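Side-chain contact in gigastasin (Haementeria ghilianii, PDB 5UBM), which probably inhibits a serine protease, as an antistasin-family protein of the giant leech whose relatives block enzymes of haemostasis: residues G86-K91 with F97-T102. Sequence-based numbering, arbitrary orientation.
Sequences GFKTDK and FCTCNT
Gly86 and Asn101 meet through their backbones: Asn101 N gives a nearly straight hydrogen bond (N-H...O 170°) to Gly86 O at 2.9 Å. Two residues on from Gly86, Lys88 N donates a second hydrogen bond to Thr99 O, two residues back from Asn101, at 3.1 Å. These bonds flank Phe87 and Cys100, an antiparallel, non-hydrogen-bonded pair whose side chains diverge. Lys88 has CG anti to its N (chi1 -179°), which lays its methylenes alongside Thr99, CD meeting CG2 at 4.0 Å. On the other flank Asn101 crosses Lys88 at about a right angle, with OD1 3.2 Å from Lys88 CA. The amide is held by partners beyond the strands: Thr105 OG1 bonds to OD1, while ND2 donates to Tyr85 O. With an alanine in place of Asn101, Tyr85 O and Thr105 OG1 would probably lose these mates, and a gap would open beside Lys88. Although Phe87 CB points away from 97-102, the ring swings back so that CE2 sits 3.8 Å from Phe97 O, near the ring plane at its edge; Lys78 adds a cation-pi contact. Disulfides from Cys98 to Cys79 and Cys100 to Cys83 tie the 97-102 side to the preceding chain, as suits a small, cystine-rich antistasin-type domain. The fold here probably depends on these as well as on backbone bonds, while the buried Asn101 amide links Thr105 to Tyr85.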
loop_
_atom_site.group_PDB
_atom_site.type_symbol
_atom_site.label_atom_id
_atom_site.label_comp_id
_atom_site.label_asym_id
_atom_site.label_seq_id
_atom_site.Cartn_x
_atom_site.Cartn_y
_atom_site.Cartn_z
ATOM N N GLY C 86 -27.023 -0.230 5.740
ATOM C CA GLY C 86 -27.455 -1.458 5.099
ATOM C C GLY C 86 -27.750 -1.269 3.621
ATOM O O GLY C 86 -27.845 -0.141 3.126
ATOM N N PHE C 87 -27.882 -2.381 2.909
ATOM C CA PHE C 87 -28.236 -2.330 1.496
ATOM C C PHE C 87 -29.692 -1.910 1.322
ATOM O O PHE C 87 -30.560 -2.288 2.113
ATOM C CB PHE C 87 -27.993 -3.685 0.829
ATOM C CG PHE C 87 -26.556 -3.934 0.462
ATOM C CD1 PHE C 87 -25.620 -4.249 1.437
ATOM C CD2 PHE C 87 -26.145 -3.867 -0.859
ATOM C CE1 PHE C 87 -24.296 -4.482 1.102
ATOM C CE2 PHE C 87 -24.822 -4.105 -1.204
ATOM C CZ PHE C 87 -23.894 -4.409 -0.222
ATOM N N LYS C 88 -29.949 -1.111 0.292
ATOM C CA LYS C 88 -31.311 -0.739 -0.045
ATOM C C LYS C 88 -32.069 -1.976 -0.499
ATOM O O LYS C 88 -31.656 -2.652 -1.441
ATOM C CB LYS C 88 -31.328 0.331 -1.133
ATOM C CG LYS C 88 -32.725 0.778 -1.519
ATOM C CD LYS C 88 -32.690 2.016 -2.396
ATOM C CE LYS C 88 -34.088 2.565 -2.612
ATOM N NZ LYS C 88 -34.796 2.793 -1.319
ATOM N N THR C 89 -33.169 -2.283 0.179
ATOM C CA THR C 89 -33.928 -3.487 -0.137
ATOM C C THR C 89 -35.332 -3.159 -0.632
ATOM O O THR C 89 -35.952 -2.203 -0.168
ATOM C CB THR C 89 -34.026 -4.419 1.084
ATOM O OG1 THR C 89 -34.732 -3.756 2.139
ATOM C CG2 THR C 89 -32.642 -4.787 1.576
ATOM N N ASP C 90 -35.831 -3.953 -1.575
ATOM C CA ASP C 90 -37.169 -3.730 -2.118
ATOM C C ASP C 90 -38.249 -4.321 -1.212
ATOM O O ASP C 90 -37.971 -4.766 -0.100
ATOM C CB ASP C 90 -37.290 -4.306 -3.539
ATOM C CG ASP C 90 -37.090 -5.823 -3.595
ATOM O OD1 ASP C 90 -36.940 -6.473 -2.538
ATOM O OD2 ASP C 90 -37.096 -6.370 -4.720
ATOM N N LYS C 91 -39.480 -4.336 -1.704
ATOM C CA LYS C 91 -40.604 -4.829 -0.919
ATOM C C LYS C 91 -40.596 -6.355 -0.850
ATOM O O LYS C 91 -41.263 -6.949 -0.004
ATOM C CB LYS C 91 -41.921 -4.315 -1.503
ATOM C CG LYS C 91 -41.958 -2.799 -1.641
ATOM C CD LYS C 91 -43.353 -2.280 -1.952
ATOM C CE LYS C 91 -43.855 -2.767 -3.302
ATOM N NZ LYS C 91 -45.238 -2.276 -3.580
ATOM N N PHE C 97 -27.891 -4.621 -5.831
ATOM C CA PHE C 97 -26.569 -5.148 -6.122
ATOM C C PHE C 97 -25.477 -4.295 -5.496
ATOM O O PHE C 97 -24.511 -4.816 -4.933
ATOM C CB PHE C 97 -26.344 -5.245 -7.624
ATOM C CG PHE C 97 -25.041 -5.893 -7.992
ATOM C CD1 PHE C 97 -24.945 -7.269 -8.103
ATOM C CD2 PHE C 97 -23.906 -5.127 -8.221
ATOM C CE1 PHE C 97 -23.744 -7.872 -8.441
ATOM C CE2 PHE C 97 -22.703 -5.724 -8.554
ATOM C CZ PHE C 97 -22.623 -7.096 -8.667
ATOM N N CYS C 98 -25.621 -2.983 -5.605
ATOM C CA CYS C 98 -24.632 -2.085 -5.030
ATOM C C CYS C 98 -25.212 -0.697 -4.802
ATOM O O CYS C 98 -24.700 0.298 -5.315
ATOM C CB CYS C 98 -23.397 -1.995 -5.923
ATOM S SG CYS C 98 -21.889 -1.660 -4.999
ATOM N N THR C 99 -26.294 -0.648 -4.037
ATOM C CA THR C 99 -26.903 0.609 -3.642
ATOM C C THR C 99 -27.092 0.613 -2.135
ATOM O O THR C 99 -27.648 -0.327 -1.569
ATOM C CB THR C 99 -28.246 0.827 -4.339
ATOM O OG1 THR C 99 -28.033 0.945 -5.752
ATOM C CG2 THR C 99 -28.923 2.089 -3.814
ATOM N N CYS C 100 -26.607 1.657 -1.481
ATOM C CA CYS C 100 -26.732 1.747 -0.035
ATOM C C CYS C 100 -27.991 2.496 0.339
ATOM O O CYS C 100 -28.469 3.324 -0.427
ATOM C CB CYS C 100 -25.511 2.435 0.572
ATOM S SG CYS C 100 -24.027 1.415 0.575
ATOM N N ASN C 101 -28.538 2.183 1.509
ATOM C CA ASN C 101 -29.607 2.981 2.087
ATOM C C ASN C 101 -29.098 4.359 2.480
ATOM O O ASN C 101 -27.909 4.533 2.747
ATOM C CB ASN C 101 -30.199 2.286 3.317
ATOM C CG ASN C 101 -31.239 1.243 2.960
ATOM O OD1 ASN C 101 -32.134 1.490 2.155
ATOM N ND2 ASN C 101 -31.125 0.067 3.563
ATOM N N THR C 102 -29.993 5.340 2.511
ATOM C CA THR C 102 -29.691 6.591 3.192
ATOM C C THR C 102 -30.134 6.430 4.637
ATOM O O THR C 102 -30.769 5.433 4.985
ATOM C CB THR C 102 -30.396 7.807 2.554
ATOM O OG1 THR C 102 -31.807 7.573 2.492
ATOM C CG2 THR C 102 -29.869 8.057 1.154
#